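Local atomic coordinates of death domain of TUBE (Drosophila melanogaster, PDB entry 1D2Z), a protein that recruits the kinase Pelle to the plasma membrane through its death domain and activates it in the Toll pathway that sets embryonic dorsoventral polarity. Residues P83-S86 against K87-M91; G108-L111 against Q112-Q116. All blocks are in the same frame, centred on the assembly; numbering follows the deposited sequence.

Interaction 1: residues P83-S86 against K87-M91; sequences PDQS and KSQMM
Ser-86 O, the carbonyl just before helix 87-96, accepts from a bridging water at 2.8 Å and, more weakly, from Met-90 N at 3.4 Å. The same residue is the N-cap of the helix. Its hydroxyl reaches forward into the first turn, where Ser-86 OG accepts from Gln-89 N at 3.1 Å, with an N-H...O angle of 152°. With OG anti to Ser-86 N (chi1 172°), the hydroxyl lies beside its own carbonyl carbon, facing the amide that the start of the helix leaves without a preceding turn. Serine suits this place, being short enough to reach the amide three residues on, and polar enough to accept from it. Gln-89 CB packs against the hydroxyl, 3.3 Å from Ser-86 OG, while the extended chain carries the amide to the first water: Gln-89 NE2 donates to that water, which in turn donates to Gln-85 OE1 and Ser-86 O. A second water accepts from Lys-87 N at 2.8 Å and donates to Gln-85 O, so another first-turn amide is satisfied by solvent. Lys-87 forms a salt bridge with Asp-75. Two hydroxyls, Ser-86 OG on Asp-27 OD2 and Ser-88 OG on Asp-27 OD1, tie the helix start to helix 16-27, and the negative charge there would probably stabilise the helix N-terminus.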
ATOM      1  N   PRO B  83     -21.789  -3.247  -3.307  1.00 63.07           N
ATOM      2  CA  PRO B  83     -20.639  -2.352  -3.113  1.00 63.26           C
ATOM      3  C   PRO B  83     -19.506  -2.859  -2.220  1.00 62.20           C
ATOM      4  O   PRO B  83     -18.366  -2.406  -2.342  1.00 62.12           O
ATOM      5  CB  PRO B  83     -21.286  -1.084  -2.546  1.00 63.64           C
ATOM      6  CG  PRO B  83     -22.512  -1.599  -1.858  1.00 63.63           C
ATOM      7  CD  PRO B  83     -23.030  -2.585  -2.865  1.00 63.23           C
ATOM      8  N   ASP B  84     -19.812  -3.801  -1.334  1.00 60.81           N
ATOM      9  CA  ASP B  84     -18.803  -4.344  -0.434  1.00 59.74           C
ATOM     10  C   ASP B  84     -18.063  -5.559  -1.007  1.00 57.09           C
ATOM     11  O   ASP B  84     -17.311  -6.226  -0.289  1.00 57.09           O
ATOM     12  CB  ASP B  84     -19.430  -4.685   0.926  1.00 63.47           C
ATOM     13  CG  ASP B  84     -20.468  -5.793   0.836  1.00 65.49           C
ATOM     14  OD1 ASP B  84     -21.578  -5.540   0.315  1.00 68.49           O
ATOM     15  OD2 ASP B  84     -20.172  -6.915   1.295  1.00 67.71           O
ATOM     16  N   GLN B  85     -18.266  -5.838  -2.294  1.00 52.25           N
ATOM     17  CA  GLN B  85     -17.609  -6.976  -2.943  1.00 49.23           C
ATOM     18  C   GLN B  85     -16.134  -6.674  -3.207  1.00 46.57           C
ATOM     19  O   GLN B  85     -15.803  -5.688  -3.861  1.00 46.11           O
ATOM     20  CB  GLN B  85     -18.304  -7.324  -4.262  1.00 47.10           C
ATOM     21  CG  GLN B  85     -17.942  -8.703  -4.816  1.00 45.67           C
ATOM     22  CD  GLN B  85     -18.536  -9.847  -4.002  1.00 47.89           C
ATOM     23  OE1 GLN B  85     -17.908 -10.894  -3.830  1.00 50.08           O
ATOM     24  NE2 GLN B  85     -19.755  -9.656  -3.508  1.00 43.47           N
ATOM     25  N   SER B  86     -15.260  -7.548  -2.712  1.00 43.44           N
ATOM     26  CA  SER B  86     -13.819  -7.385  -2.873  1.00 39.03           C
ATOM     27  C   SER B  86     -13.282  -7.713  -4.268  1.00 37.37           C
ATOM     28  O   SER B  86     -13.239  -8.873  -4.672  1.00 33.54           O
ATOM     29  CB  SER B  86     -13.076  -8.227  -1.831  1.00 41.26           C
ATOM     30  OG  SER B  86     -11.676  -8.231  -2.082  1.00 37.54           O
ATOM     31  N   LYS B  87     -12.845  -6.684  -4.989  1.00 34.88           N
ATOM     32  CA  LYS B  87     -12.289  -6.878  -6.327  1.00 35.53           C
ATOM     33  C   LYS B  87     -10.917  -7.562  -6.274  1.00 34.88           C
ATOM     34  O   LYS B  87     -10.561  -8.310  -7.186  1.00 32.99           O
ATOM     35  CB  LYS B  87     -12.202  -5.542  -7.067  1.00 37.63           C
ATOM     36  CG  LYS B  87     -13.571  -4.914  -7.355  1.00 40.86           C
ATOM     37  CD  LYS B  87     -13.455  -3.589  -8.104  1.00 41.67           C
ATOM     38  CE  LYS B  87     -14.833  -3.057  -8.485  1.00 44.69           C
ATOM     39  NZ  LYS B  87     -14.772  -1.771  -9.240  1.00 45.19           N
ATOM     40  N   SER B  88     -10.163  -7.309  -5.200  1.00 33.50           N
ATOM     41  CA  SER B  88      -8.841  -7.915  -5.011  1.00 34.87           C
ATOM     42  C   SER B  88      -8.990  -9.421  -4.847  1.00 32.94           C
ATOM     43  O   SER B  88      -8.161 -10.188  -5.328  1.00 33.92           O
ATOM     44  CB  SER B  88      -8.143  -7.347  -3.768  1.00 34.32           C
ATOM     45  OG  SER B  88      -7.853  -5.964  -3.904  1.00 36.63           O
ATOM     46  N   GLN B  89     -10.036  -9.831  -4.136  1.00 33.88           N
ATOM     47  CA  GLN B  89     -10.316 -11.247  -3.908  1.00 35.00           C
ATOM     48  C   GLN B  89     -10.548 -11.933  -5.255  1.00 36.54           C
ATOM     49  O   GLN B  89      -9.984 -12.995  -5.530  1.00 34.92           O
ATOM     50  CB  GLN B  89     -11.547 -11.391  -3.014  1.00 37.42           C
ATOM     51  CG  GLN B  89     -11.940 -12.816  -2.666  1.00 38.48           C
ATOM     52  CD  GLN B  89     -13.001 -12.863  -1.585  1.00 40.40           C
ATOM     53  OE1 GLN B  89     -12.779 -13.414  -0.506  1.00 42.17           O
ATOM     54  NE2 GLN B  89     -14.158 -12.270  -1.862  1.00 38.85           N
ATOM     55  N   MET B  90     -11.349 -11.299  -6.109  1.00 35.95           N
ATOM     56  CA  MET B  90     -11.626 -11.849  -7.432  1.00 38.14           C
ATOM     57  C   MET B  90     -10.355 -11.883  -8.269  1.00 37.21           C
ATOM     58  O   MET B  90     -10.123 -12.835  -9.013  1.00 37.29           O
ATOM     59  CB  MET B  90     -12.708 -11.041  -8.145  1.00 39.00           C
ATOM     60  CG  MET B  90     -14.095 -11.219  -7.550  1.00 43.22           C
ATOM     61  SD  MET B  90     -15.343 -10.218  -8.378  1.00 45.26           S
ATOM     62  CE  MET B  90     -14.920 -10.511 -10.057  1.00 42.62           C
ATOM     63  N   MET B  91      -9.525 -10.850  -8.127  1.00 35.96           N
ATOM     64  CA  MET B  91      -8.269 -10.775  -8.867  1.00 36.63           C
ATOM     65  C   MET B  91      -7.352 -11.939  -8.487  1.00 34.36           C
ATOM     66  O   MET B  91      -6.790 -12.601  -9.353  1.00 32.68           O
ATOM     67  CB  MET B  91      -7.568  -9.438  -8.592  1.00 38.70           C
ATOM     68  CG  MET B  91      -6.226  -9.262  -9.292  1.00 39.97           C
ATOM     69  SD  MET B  91      -4.833  -9.986  -8.394  1.00 41.21           S
ATOM     70  CE  MET B  91      -4.610  -8.777  -7.128  1.00 42.76           C
TER
HETATM   71  O   HOH W   1     -14.832 -11.080  -4.255  1.00 34.45           O
HETATM   72  O   HOH W   2     -13.077  -4.025  -4.068  1.00 35.49           O

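Interaction 2: residues G108-L111 against Q112-Q116; sequences GVLL and QLLVQ
Gly-108 and Gln-112 meet one turn apart on helix 107-116, a helix of the six-helix death-domain bundle whose contact here is largely buried. Gly-108 O accepts twice: from Gln-112 N at 3.2 Å in the usual i to i+4 bond, and from Gln-112 NE2 at 3.1 Å. The two donors come from opposite faces of the carbonyl plane, the side-chain one standing 62° out of it, although the oxygen lies almost in the plane of the glutamine amide. Gln-112 CG lies beside its own backbone N (chi1 -71°), and the extended chain then runs back along the helix to the glycine. Gln-112 NE2 also donates to Cys-48 O, and Gln-112 OE1 accepts from Leu-54 N. With an alanine here, Cys-48 O and Leu-54 N are likely to lose these partners, and Gly-108 O would keep its backbone donor alone. The tightly packed part is apolar. Leu-110 and Leu-114 cross obliquely, Leu-110 CG lying 3.8 Å from Leu-114 CD1, and both also touch Leu-35 and Val-126; the branched ends of leucine suit a site where one side chain must meet several neighbours. Val-109 and Leu-113 run alongside each other, Val-109 CG1 3.9 Å from Leu-113 CD1; the valine also packs on helix 45-49. Toward the more open side, where Val-115 is partly exposed, the fit loosens. The loosest of the apolar pairs is Leu-111 CD1 against Val-115 CG2, 4.4 Å apart.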
ATOM      1  N   GLY B 108       6.285 -15.730  -2.408  1.00 31.78           N
ATOM      2  CA  GLY B 108       7.542 -15.038  -2.657  1.00 31.38           C
ATOM      3  C   GLY B 108       7.452 -14.136  -3.874  1.00 32.48           C
ATOM      4  O   GLY B 108       7.991 -13.031  -3.871  1.00 30.31           O
ATOM      5  N   VAL B 109       6.785 -14.618  -4.922  1.00 32.31           N
ATOM      6  CA  VAL B 109       6.593 -13.840  -6.137  1.00 33.42           C
ATOM      7  C   VAL B 109       5.652 -12.674  -5.837  1.00 32.24           C
ATOM      8  O   VAL B 109       5.881 -11.557  -6.289  1.00 32.73           O
ATOM      9  CB  VAL B 109       6.036 -14.714  -7.287  1.00 34.11           C
ATOM     10  CG1 VAL B 109       5.451 -13.846  -8.389  1.00 35.30           C
ATOM     11  CG2 VAL B 109       7.148 -15.585  -7.855  1.00 37.05           C
ATOM     12  N   LEU B 110       4.614 -12.934  -5.044  1.00 32.11           N
ATOM     13  CA  LEU B 110       3.659 -11.890  -4.673  1.00 30.58           C
ATOM     14  C   LEU B 110       4.362 -10.774  -3.900  1.00 29.91           C
ATOM     15  O   LEU B 110       4.217  -9.600  -4.233  1.00 31.79           O
ATOM     16  CB  LEU B 110       2.524 -12.464  -3.823  1.00 27.04           C
ATOM     17  CG  LEU B 110       1.653 -11.447  -3.069  1.00 29.49           C
ATOM     18  CD1 LEU B 110       0.794 -10.657  -4.048  1.00 25.63           C
ATOM     19  CD2 LEU B 110       0.780 -12.167  -2.046  1.00 27.19           C
ATOM     20  N   LEU B 111       5.147 -11.154  -2.893  1.00 29.96           N
ATOM     21  CA  LEU B 111       5.865 -10.185  -2.069  1.00 30.79           C
ATOM     22  C   LEU B 111       6.745  -9.257  -2.901  1.00 29.98           C
ATOM     23  O   LEU B 111       6.680  -8.042  -2.749  1.00 31.10           O
ATOM     24  CB  LEU B 111       6.712 -10.890  -1.004  1.00 30.41           C
ATOM     25  CG  LEU B 111       7.612  -9.968  -0.167  1.00 32.27           C
ATOM     26  CD1 LEU B 111       6.757  -8.958   0.577  1.00 31.86           C
ATOM     27  CD2 LEU B 111       8.465 -10.771   0.816  1.00 32.48           C
ATOM     28  N   GLN B 112       7.548  -9.832  -3.788  1.00 29.92           N
ATOM     29  CA  GLN B 112       8.437  -9.038  -4.628  1.00 31.66           C
ATOM     30  C   GLN B 112       7.683  -8.133  -5.603  1.00 30.52           C
ATOM     31  O   GLN B 112       8.114  -7.009  -5.861  1.00 29.90           O
ATOM     32  CB  GLN B 112       9.433  -9.942  -5.349  1.00 33.12           C
ATOM     33  CG  GLN B 112      10.462 -10.521  -4.398  1.00 34.75           C
ATOM     34  CD  GLN B 112      11.345 -11.560  -5.045  1.00 37.63           C
ATOM     35  OE1 GLN B 112      12.443 -11.256  -5.512  1.00 40.23           O
ATOM     36  NE2 GLN B 112      10.878 -12.804  -5.062  1.00 35.51           N
ATOM     37  N   LEU B 113       6.553  -8.607  -6.128  1.00 29.69           N
ATOM     38  CA  LEU B 113       5.747  -7.781  -7.032  1.00 28.65           C
ATOM     39  C   LEU B 113       5.083  -6.647  -6.239  1.00 28.40           C
ATOM     40  O   LEU B 113       4.976  -5.529  -6.733  1.00 25.55           O
ATOM     41  CB  LEU B 113       4.700  -8.614  -7.779  1.00 26.52           C
ATOM     42  CG  LEU B 113       5.247  -9.584  -8.841  1.00 26.98           C
ATOM     43  CD1 LEU B 113       4.108 -10.340  -9.494  1.00 28.60           C
ATOM     44  CD2 LEU B 113       6.039  -8.818  -9.902  1.00 28.25           C
ATOM     45  N   LEU B 114       4.681  -6.923  -4.997  1.00 28.15           N
ATOM     46  CA  LEU B 114       4.060  -5.896  -4.155  1.00 28.73           C
ATOM     47  C   LEU B 114       5.062  -4.769  -3.906  1.00 28.92           C
ATOM     48  O   LEU B 114       4.716  -3.587  -3.973  1.00 30.44           O
ATOM     49  CB  LEU B 114       3.595  -6.489  -2.821  1.00 27.86           C
ATOM     50  CG  LEU B 114       2.420  -7.472  -2.863  1.00 25.67           C
ATOM     51  CD1 LEU B 114       2.221  -8.089  -1.479  1.00 26.55           C
ATOM     52  CD2 LEU B 114       1.158  -6.753  -3.312  1.00 23.47           C
ATOM     53  N   VAL B 115       6.315  -5.151  -3.672  1.00 27.99           N
ATOM     54  CA  VAL B 115       7.395  -4.198  -3.428  1.00 30.75           C
ATOM     55  C   VAL B 115       7.665  -3.358  -4.682  1.00 30.67           C
ATOM     56  O   VAL B 115       7.820  -2.144  -4.592  1.00 29.20           O
ATOM     57  CB  VAL B 115       8.690  -4.933  -2.989  1.00 33.13           C
ATOM     58  CG1 VAL B 115       9.873  -3.954  -2.891  1.00 32.87           C
ATOM     59  CG2 VAL B 115       8.461  -5.627  -1.645  1.00 32.69           C
ATOM     60  N   GLN B 116       7.694  -4.009  -5.847  1.00 30.68           N
ATOM     61  CA  GLN B 116       7.921  -3.323  -7.122  1.00 30.85           C
ATOM     62  C   GLN B 116       6.864  -2.242  -7.382  1.00 29.78           C
ATOM     63  O   GLN B 116       7.170  -1.186  -7.939  1.00 30.64           O
ATOM     64  CB  GLN B 116       7.924  -4.337  -8.279  1.00 31.90           C
ATOM     65  CG  GLN B 116       7.943  -3.709  -9.684  1.00 31.53           C
ATOM     66  CD  GLN B 116       9.223  -2.944  -9.979  1.00 31.16           C
ATOM     67  OE1 GLN B 116      10.300  -3.273  -9.466  1.00 31.68           O
ATOM     68  NE2 GLN B 116       9.117  -1.926 -10.827  1.00 34.07           N
TER

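Interaction 1 starts helix 87-96 and interaction 2 lies on helix 107-116, the next helix in the chain; their centres are 20 Å apart, and their nearest atoms, about 6 Å apart, do not touch. Helix 31-38 connects them: Met-91 and Leu-110, Leu-113 and Leu-114 all pack on Leu-35. The two differ in depth: the centre of interaction 1 is about 15 Å from that of the chain, the centre of interaction 2 about 6 Å. One is a partly buried helix start using water and charge, the other a core turn built on leucines. The Pelle death domain touches neither in this complex, so both belong to the fold of the Tube domain itself.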